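Local coordinates for uncharacterized protein (Pseudomonas aeruginosa, PDB 4O5P), which probably hydrolyses membrane phospholipids as the type VI secretion effector Tle1, whose catalytic domain belongs to the alpha/beta-hydrolase clan, at residues N458-Q461 / A462-A466; P646-E649 / K650-A653; V808-A811 / Q812-V815. All blocks are in the same frame, centred on the assembly; numbering follows the deposited sequence.

Interaction 1: N458-Q461 / A462-A466; sequences NAWQ and AQAKA
Trp460 receives two neighbours over one face of its indole, the amide of Gln463 and the methyl of Ala464. Gln463 NE2 stands 3.2 Å above the ring plane near its rim, 3.3 Å from Trp460 CD1, with amide and indole planes inclined by 54°, so the two flat groups are not stacked. Over the six-membered ring Ala464 CB makes a CH-pi contact, 4.3 Å from the centroid and only 10° off the normal. The Gln463 amide also donates from NE2 to Trp460 O (3.2 Å), a bond well bent at the hydrogen. With CG placed between its backbone N and carbonyl carbon (chi1 62°) and a second bend at chi2, the Gln463 chain folds back over the preceding turn to reach that carbonyl.

This is the C-terminal end of helix 451-463. Regular bonds run from Ala462 N to Asn458 O (2.9 Å) and from Gln463 N to Ala459 O, but the last turn frays: Ala464 N makes weak bonds to Trp460 O and Gln461 O, and Ala464 is the first residue to leave helical angles. A water donates to both Gln461 O (2.6 Å) and Ala464 O, bridging the exit of the chain.

Further out, the carboxylate of Glu476 on helix 469-487 takes hydrogen bonds from Trp460 NE1 and Gln463 NE2, setting ring and amide against each other. Arg633 and Arg475 donate to Gln463 OE1, which fixes the flip of the amide. Elsewhere, Asn458 OD1 accepts from His14 N and Gln461 NE2 donates to Ala11 O, tying the helix to the chain that follows strand 7-10.

Interaction 2: P646-E649 / K650-A653; sequences PGQE and KLVA
Val652 N bonds to Gln648 O at 3.1 Å and almost straight (175° at the hydrogen), and Ala653 N follows to Glu649 O at 2.9 Å, so the chain enters helix 649-657 through two regular i to i+4 bonds. Gln648 occupies the N-cap position, with Gly647 before it at a positive phi of 87°.

Across the first turn the side chains of Gln648 and Leu651 lie alongside each other, pointing the same way. Their meeting is amide against methyl: Gln648 NE2 comes 3.6 Å from Leu651 CD2. CG of Gln648 is opposite its carbonyl carbon (chi1 -61°), and a further bend at chi2 swings the amide over toward the leucine. Two carbonyls of the first turn also carry alkyl neighbours, with Val652 CG2 3.4 Å from Gln648 O and Ala653 CB 3.3 Å from Glu649 O.

Glu649 folds back in the opposite direction along the chain. Bent at chi2, its carboxylate receives weak bonds from Gly647 N at both oxygens, 3.0 Å to OE1 and a little more to OE2. Water then serves two early N-H groups of the helix, those of Lys650 and Leu651: one molecule accepts from Lys650 N and donates to Glu649 OE1 (2.9 Å), while another accepts from Leu651 N and donates to Gly647 O (2.8 Å). The acidic group near this end would probably also suit the positive end of the helix dipole.

Leu651 and Val652 are buried, touching Leu637 of helix 616-637 and, respectively, Leu479 and Arg487 of helix 469-487. Lys650 and Ala653 lean instead on helix 451-463, so this short helix, entered just after strand 643-644, packs against three longer ones.

Interaction 3: V808-A811 / Q812-V815; sequences VLLA and QQTV
The last turns of helix 803-814, at the C-terminal end of the modelled chain, are joined here by side chains four residues apart, Leu809 with Gln813 and Val808 with Gln812. The evidence for regular helix lies in the backbone: Gln812 N reaches Val808 O at 2.9 Å with an angle of 175° at the hydrogen, and Gln813 N reaches Leu809 O at 2.8 Å. Toward the end the pattern slackens, since Val815 N to Ala811 O stretches to a weak 3.4 Å.

On one flank the side chains of Leu809 and Gln813 meet at a slant. The amide nitrogen of Gln813 comes over the branched end of the leucine, NE2 lying 3.5 Å from Leu809 CD1 and nearly as close to CG. A chain extended beyond CG carries the Gln813 amide back along the preceding turn to reach this point. The contact is van der Waals in character, a polar group resting on alkyl carbons.

Val808 and Gln812 run side by side, pointing the same way, and meet more lightly, CG1 of the valine 4.2 Å from CG of the glutamine. Gln812 bends at chi2, and its side chain also touches Thr186, Asp754 and Leu756 in loops. Leu795 of helix 795-798 is touched by Val808, Leu809 and Gln812, which places this flank of the helix against the rest of the fold, whereas Leu810, Gln813 and Thr814 are exposed.

Thr814 turns its hydroxyl back to the helix, OG1 lying opposite its own carbonyl carbon (chi1 -61°). Leu810 O therefore accepts two bonds from the same residue, from Thr814 N and Thr814 OG1, each at 3.0 Å and arriving from opposite faces of the carbonyl plane.

In the fold
Interactions 1 and 2 are neighbours, their centres about 12 Å apart, and they treat opposite ends of two packed helices: 1 closes helix 451-463 and 2 opens helix 649-657. They touch directly, Ala459 CB lying 3.8 Å from Lys650 CB, and helix 469-487 is a shared neighbour. Interaction 3 stands apart on the other side of the chain's centre. The centres of interactions 1 and 3 are about 57 Å apart. Interactions 1 and 3 are surface contacts, whereas interaction 2 is partly buried. Chemistry follows place: the indole of Trp460, the one buried residue of 1; water and carboxylate at a helix start in 2; mostly alkyl and amide packing on the terminal helix in 3.

Interaction 1: N458-Q461 / A462-A466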
ATOM      1  N   ASN A 458       2.740 -24.358   6.618  1.00 18.26           N
ATOM      2  CA  ASN A 458       3.590 -25.296   5.901  1.00 16.47           C
ATOM      3  C   ASN A 458       2.825 -26.255   4.977  1.00 17.91           C
ATOM      4  O   ASN A 458       3.364 -26.701   3.973  1.00 18.99           O
ATOM      5  CB  ASN A 458       4.500 -26.041   6.877  1.00 19.51           C
ATOM      6  CG  ASN A 458       5.544 -25.123   7.508  1.00 20.50           C
ATOM      7  OD1 ASN A 458       5.975 -24.145   6.894  1.00 17.38           O
ATOM      8  ND2 ASN A 458       5.949 -25.435   8.743  1.00 24.02           N
ATOM      9  N   ALA A 459       1.567 -26.560   5.286  1.00 18.61           N
ATOM     10  CA  ALA A 459       0.792 -27.387   4.350  1.00 21.06           C
ATOM     11  C   ALA A 459       0.565 -26.600   3.062  1.00 18.77           C
ATOM     12  O   ALA A 459       0.739 -27.118   1.930  1.00 18.12           O
ATOM     13  CB  ALA A 459      -0.528 -27.813   4.966  1.00 18.53           C
ATOM     14  N   TRP A 460       0.185 -25.335   3.230  1.00 17.76           N
ATOM     15  CA  TRP A 460       0.106 -24.472   2.063  1.00 15.98           C
ATOM     16  C   TRP A 460       1.443 -24.405   1.316  1.00 15.96           C
ATOM     17  O   TRP A 460       1.506 -24.587   0.101  1.00 17.91           O
ATOM     18  CB  TRP A 460      -0.353 -23.066   2.444  1.00 15.55           C
ATOM     19  CG  TRP A 460      -0.478 -22.210   1.235  1.00 17.57           C
ATOM     20  CD1 TRP A 460      -1.564 -22.104   0.412  1.00 14.15           C
ATOM     21  CD2 TRP A 460       0.539 -21.391   0.664  1.00 14.15           C
ATOM     22  NE1 TRP A 460      -1.295 -21.238  -0.617  1.00 14.23           N
ATOM     23  CE2 TRP A 460      -0.003 -20.783  -0.487  1.00 15.55           C
ATOM     24  CE3 TRP A 460       1.856 -21.085   1.030  1.00 15.77           C
ATOM     25  CZ2 TRP A 460       0.721 -19.895  -1.285  1.00 13.91           C
ATOM     26  CZ3 TRP A 460       2.589 -20.217   0.228  1.00 16.59           C
ATOM     27  CH2 TRP A 460       2.013 -19.623  -0.911  1.00 16.04           C
ATOM     28  N   GLN A 461       2.521 -24.153   2.046  1.00 19.04           N
ATOM     29  CA  GLN A 461       3.814 -23.944   1.423  1.00 18.06           C
ATOM     30  C   GLN A 461       4.219 -25.157   0.606  1.00 17.61           C
ATOM     31  O   GLN A 461       4.761 -25.029  -0.496  1.00 14.04           O
ATOM     32  CB  GLN A 461       4.863 -23.651   2.485  1.00 18.57           C
ATOM     33  CG  GLN A 461       6.164 -23.102   1.931  1.00 16.81           C
ATOM     34  CD  GLN A 461       7.082 -24.173   1.369  1.00 18.66           C
ATOM     35  OE1 GLN A 461       7.043 -25.332   1.793  1.00 21.12           O
ATOM     36  NE2 GLN A 461       7.916 -23.789   0.407  1.00 18.96           N
ATOM     37  N   ALA A 462       3.928 -26.334   1.151  1.00 19.40           N
ATOM     38  CA  ALA A 462       4.288 -27.592   0.514  1.00 18.45           C
ATOM     39  C   ALA A 462       3.448 -27.926  -0.720  1.00 19.37           C
ATOM     40  O   ALA A 462       3.962 -28.569  -1.639  1.00 18.85           O
ATOM     41  CB  ALA A 462       4.256 -28.739   1.533  1.00 20.56           C
ATOM     42  N   GLN A 463       2.176 -27.519  -0.761  1.00 16.90           N
ATOM     43  CA  GLN A 463       1.383 -27.798  -1.976  1.00 18.33           C
ATOM     44  C   GLN A 463       1.617 -26.797  -3.102  1.00 18.15           C
ATOM     45  O   GLN A 463       1.268 -27.047  -4.260  1.00 17.30           O
ATOM     46  CB  GLN A 463      -0.118 -27.841  -1.679  1.00 18.62           C
ATOM     47  CG  GLN A 463      -0.698 -26.517  -1.158  1.00 18.40           C
ATOM     48  CD  GLN A 463      -1.087 -25.541  -2.255  1.00 16.03           C
ATOM     49  OE1 GLN A 463      -1.598 -25.929  -3.317  1.00 17.08           O
ATOM     50  NE2 GLN A 463      -0.848 -24.254  -2.000  1.00 15.23           N
ATOM     51  N   ALA A 464       2.170 -25.644  -2.751  1.00 18.42           N
ATOM     52  CA  ALA A 464       2.337 -24.578  -3.716  1.00 17.55           C
ATOM     53  C   ALA A 464       3.372 -24.986  -4.750  1.00 19.29           C
ATOM     54  O   ALA A 464       4.367 -25.649  -4.419  1.00 19.79           O
ATOM     55  CB  ALA A 464       2.752 -23.294  -3.011  1.00 17.97           C
ATOM     56  N   LYS A 465       3.143 -24.577  -5.996  1.00 19.82           N
ATOM     57  CA  LYS A 465       4.014 -24.961  -7.102  1.00 21.41           C
ATOM     58  C   LYS A 465       4.822 -23.783  -7.620  1.00 24.07           C
ATOM     59  O   LYS A 465       4.313 -22.667  -7.774  1.00 17.63           O
ATOM     60  CB  LYS A 465       3.218 -25.603  -8.246  1.00 21.35           C
ATOM     61  CG  LYS A 465       2.927 -27.097  -8.055  1.00 26.64           C
ATOM     62  CD  LYS A 465       1.895 -27.614  -9.074  1.00 28.21           C
ATOM     63  CE  LYS A 465       1.559 -29.087  -8.814  1.00 35.45           C
ATOM     64  NZ  LYS A 465       0.281 -29.534  -9.465  1.00 39.37           N
ATOM     65  N   ALA A 466       6.093 -24.058  -7.896  1.00 21.50           N
ATOM     66  CA  ALA A 466       7.003 -23.063  -8.445  1.00 21.47           C
ATOM     67  C   ALA A 466       6.531 -22.566  -9.806  1.00 23.52           C
ATOM     68  O   ALA A 466       5.999 -23.332 -10.617  1.00 21.07           O
ATOM     69  CB  ALA A 466       8.405 -23.653  -8.563  1.00 23.78           C
TER
HETATM   70  O   HOH W   1       6.335 -25.288  -2.521  1.00 18.70           O

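Interaction 2: P646-E649 / K650-A653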
ATOM      1  N   PRO A 646      -8.660 -36.847   2.277  1.00 19.14           N
ATOM      2  CA  PRO A 646      -7.582 -37.226   3.196  1.00 21.94           C
ATOM      3  C   PRO A 646      -6.304 -36.475   2.880  1.00 18.75           C
ATOM      4  O   PRO A 646      -5.974 -36.350   1.704  1.00 22.19           O
ATOM      5  CB  PRO A 646      -7.397 -38.717   2.909  1.00 20.43           C
ATOM      6  CG  PRO A 646      -8.775 -39.174   2.569  1.00 18.79           C
ATOM      7  CD  PRO A 646      -9.382 -38.028   1.770  1.00 21.20           C
ATOM      8  N   GLY A 647      -5.624 -35.973   3.905  1.00 18.07           N
ATOM      9  CA  GLY A 647      -4.345 -35.306   3.729  1.00 20.98           C
ATOM     10  C   GLY A 647      -4.481 -33.823   3.421  1.00 22.13           C
ATOM     11  O   GLY A 647      -3.488 -33.088   3.355  1.00 21.36           O
ATOM     12  N   GLN A 648      -5.713 -33.372   3.212  1.00 21.14           N
ATOM     13  CA  GLN A 648      -5.937 -31.971   2.853  1.00 23.86           C
ATOM     14  C   GLN A 648      -6.474 -31.164   4.023  1.00 19.93           C
ATOM     15  O   GLN A 648      -6.914 -30.029   3.841  1.00 20.83           O
ATOM     16  CB  GLN A 648      -6.904 -31.868   1.661  1.00 22.51           C
ATOM     17  CG  GLN A 648      -6.408 -32.561   0.375  1.00 23.08           C
ATOM     18  CD  GLN A 648      -5.114 -31.970  -0.165  1.00 26.36           C
ATOM     19  OE1 GLN A 648      -4.120 -32.681  -0.356  1.00 27.26           O
ATOM     20  NE2 GLN A 648      -5.128 -30.676  -0.443  1.00 24.78           N
ATOM     21  N   GLU A 649      -6.434 -31.746   5.220  1.00 20.07           N
ATOM     22  CA  GLU A 649      -7.106 -31.159   6.376  1.00 22.16           C
ATOM     23  C   GLU A 649      -6.453 -29.863   6.804  1.00 19.94           C
ATOM     24  O   GLU A 649      -7.126 -28.864   7.051  1.00 17.43           O
ATOM     25  CB  GLU A 649      -7.097 -32.138   7.559  1.00 21.70           C
ATOM     26  CG  GLU A 649      -7.940 -33.380   7.339  1.00 19.15           C
ATOM     27  CD  GLU A 649      -7.235 -34.418   6.468  1.00 23.08           C
ATOM     28  OE1 GLU A 649      -5.982 -34.452   6.439  1.00 21.11           O
ATOM     29  OE2 GLU A 649      -7.948 -35.193   5.799  1.00 25.28           O
ATOM     30  N   LYS A 650      -5.132 -29.890   6.900  1.00 19.23           N
ATOM     31  CA  LYS A 650      -4.405 -28.736   7.391  1.00 20.24           C
ATOM     32  C   LYS A 650      -4.569 -27.551   6.432  1.00 18.33           C
ATOM     33  O   LYS A 650      -4.717 -26.410   6.881  1.00 17.08           O
ATOM     34  CB  LYS A 650      -2.938 -29.105   7.650  1.00 20.12           C
ATOM     35  CG  LYS A 650      -2.728 -29.868   8.961  1.00 25.32           C
ATOM     36  CD  LYS A 650      -3.369 -29.120  10.142  1.00 27.60           C
ATOM     37  CE  LYS A 650      -2.930 -29.674  11.514  1.00 39.43           C
ATOM     38  NZ  LYS A 650      -3.500 -28.880  12.659  1.00 36.81           N
ATOM     39  N   LEU A 651      -4.608 -27.836   5.127  1.00 17.20           N
ATOM     40  CA  LEU A 651      -4.807 -26.809   4.109  1.00 14.36           C
ATOM     41  C   LEU A 651      -6.198 -26.156   4.201  1.00 18.43           C
ATOM     42  O   LEU A 651      -6.324 -24.905   4.308  1.00 15.90           O
ATOM     43  CB  LEU A 651      -4.580 -27.408   2.722  1.00 12.81           C
ATOM     44  CG  LEU A 651      -4.693 -26.450   1.537  1.00 13.87           C
ATOM     45  CD1 LEU A 651      -3.659 -25.316   1.659  1.00 14.58           C
ATOM     46  CD2 LEU A 651      -4.532 -27.203   0.216  1.00 14.23           C
ATOM     47  N   VAL A 652      -7.240 -27.001   4.177  1.00 17.17           N
ATOM     48  CA  VAL A 652      -8.611 -26.519   4.340  1.00 15.72           C
ATOM     49  C   VAL A 652      -8.769 -25.724   5.649  1.00 16.83           C
ATOM     50  O   VAL A 652      -9.419 -24.680   5.663  1.00 17.02           O
ATOM     51  CB  VAL A 652      -9.670 -27.657   4.236  1.00 16.88           C
ATOM     52  CG1 VAL A 652     -11.077 -27.110   4.487  1.00 13.74           C
ATOM     53  CG2 VAL A 652      -9.633 -28.306   2.861  1.00 16.49           C
ATOM     54  N   ALA A 653      -8.155 -26.196   6.733  1.00 14.35           N
ATOM     55  CA  ALA A 653      -8.212 -25.481   8.011  1.00 15.56           C
ATOM     56  C   ALA A 653      -7.499 -24.126   7.957  1.00 15.27           C
ATOM     57  O   ALA A 653      -7.928 -23.169   8.610  1.00 13.20           O
ATOM     58  CB  ALA A 653      -7.655 -26.327   9.138  1.00 15.99           C
TER
HETATM   59  O   HOH W   2      -3.079 -30.443   4.236  1.00 21.71           O
HETATM   60  O   HOH W   3      -3.768 -32.649   6.796  1.00 21.59           O

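Interaction 3: V808-A811 / Q812-V815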
ATOM      1  N   VAL A 808     -22.106  24.830 -17.064  1.00 27.58           N
ATOM      2  CA  VAL A 808     -21.154  23.959 -16.358  1.00 27.50           C
ATOM      3  C   VAL A 808     -20.147  24.787 -15.562  1.00 27.15           C
ATOM      4  O   VAL A 808     -19.917  24.536 -14.381  1.00 29.09           O
ATOM      5  CB  VAL A 808     -20.393  23.039 -17.330  1.00 27.08           C
ATOM      6  CG1 VAL A 808     -19.290  22.273 -16.606  1.00 27.03           C
ATOM      7  CG2 VAL A 808     -21.360  22.081 -18.022  1.00 25.06           C
ATOM      8  N   LEU A 809     -19.586  25.795 -16.225  1.00 26.87           N
ATOM      9  CA  LEU A 809     -18.565  26.674 -15.669  1.00 30.24           C
ATOM     10  C   LEU A 809     -19.065  27.502 -14.500  1.00 32.13           C
ATOM     11  O   LEU A 809     -18.342  27.702 -13.534  1.00 31.68           O
ATOM     12  CB  LEU A 809     -17.999  27.591 -16.759  1.00 29.67           C
ATOM     13  CG  LEU A 809     -17.120  28.752 -16.279  1.00 30.90           C
ATOM     14  CD1 LEU A 809     -15.837  28.248 -15.638  1.00 29.28           C
ATOM     15  CD2 LEU A 809     -16.817  29.698 -17.429  1.00 27.55           C
ATOM     16  N   LEU A 810     -20.291  28.003 -14.595  1.00 28.50           N
ATOM     17  CA  LEU A 810     -20.893  28.707 -13.470  1.00 30.45           C
ATOM     18  C   LEU A 810     -20.950  27.790 -12.236  1.00 30.93           C
ATOM     19  O   LEU A 810     -20.531  28.179 -11.122  1.00 29.04           O
ATOM     20  CB  LEU A 810     -22.294  29.190 -13.858  1.00 31.64           C
ATOM     21  CG  LEU A 810     -23.116  29.795 -12.730  1.00 29.54           C
ATOM     22  CD1 LEU A 810     -22.385  31.002 -12.181  1.00 29.74           C
ATOM     23  CD2 LEU A 810     -24.501  30.171 -13.228  1.00 32.65           C
ATOM     24  N   ALA A 811     -21.431  26.563 -12.441  1.00 30.88           N
ATOM     25  CA  ALA A 811     -21.514  25.600 -11.331  1.00 31.50           C
ATOM     26  C   ALA A 811     -20.141  25.277 -10.732  1.00 37.03           C
ATOM     27  O   ALA A 811     -19.946  25.343  -9.509  1.00 37.21           O
ATOM     28  CB  ALA A 811     -22.207  24.321 -11.779  1.00 32.88           C
ATOM     29  N   GLN A 812     -19.202  24.913 -11.600  1.00 34.18           N
ATOM     30  CA  GLN A 812     -17.831  24.615 -11.195  1.00 35.76           C
ATOM     31  C   GLN A 812     -17.175  25.781 -10.454  1.00 35.38           C
ATOM     32  O   GLN A 812     -16.502  25.582  -9.438  1.00 38.55           O
ATOM     33  CB  GLN A 812     -17.001  24.249 -12.427  1.00 33.10           C
ATOM     34  CG  GLN A 812     -17.289  22.878 -13.007  1.00 26.80           C
ATOM     35  CD  GLN A 812     -16.884  21.754 -12.066  1.00 35.99           C
ATOM     36  OE1 GLN A 812     -15.703  21.584 -11.737  1.00 38.84           O
ATOM     37  NE2 GLN A 812     -17.864  20.980 -11.623  1.00 30.73           N
ATOM     38  N   GLN A 813     -17.372  26.993 -10.968  1.00 33.16           N
ATOM     39  CA  GLN A 813     -16.838  28.215 -10.361  1.00 34.96           C
ATOM     40  C   GLN A 813     -17.384  28.432  -8.963  1.00 38.80           C
ATOM     41  O   GLN A 813     -16.670  28.913  -8.076  1.00 38.85           O
ATOM     42  CB  GLN A 813     -17.208  29.448 -11.192  1.00 33.09           C
ATOM     43  CG  GLN A 813     -16.215  29.860 -12.265  1.00 33.56           C
ATOM     44  CD  GLN A 813     -16.812  30.873 -13.226  1.00 34.60           C
ATOM     45  OE1 GLN A 813     -18.009  31.178 -13.164  1.00 32.97           O
ATOM     46  NE2 GLN A 813     -15.989  31.390 -14.127  1.00 36.10           N
ATOM     47  N   THR A 814     -18.667  28.126  -8.773  1.00 39.36           N
ATOM     48  CA  THR A 814     -19.276  28.342  -7.461  1.00 38.60           C
ATOM     49  C   THR A 814     -18.561  27.523  -6.382  1.00 41.14           C
ATOM     50  O   THR A 814     -18.217  28.052  -5.322  1.00 43.29           O
ATOM     51  CB  THR A 814     -20.796  28.099  -7.476  1.00 37.30           C
ATOM     52  OG1 THR A 814     -21.410  29.021  -8.388  1.00 35.32           O
ATOM     53  CG2 THR A 814     -21.386  28.311  -6.091  1.00 39.29           C
ATOM     54  N   VAL A 815     -18.303  26.248  -6.667  1.00 40.28           N
ATOM     55  CA  VAL A 815     -17.491  25.425  -5.776  1.00 41.94           C
ATOM     56  C   VAL A 815     -16.074  25.989  -5.638  1.00 39.76           C
ATOM     57  O   VAL A 815     -15.595  26.231  -4.528  1.00 43.91           O
ATOM     58  CB  VAL A 815     -17.392  23.976  -6.280  1.00 41.90           C
ATOM     59  CG1 VAL A 815     -16.723  23.096  -5.234  1.00 42.75           C
ATOM     60  CG2 VAL A 815     -18.766  23.442  -6.614  1.00 38.15           C
TER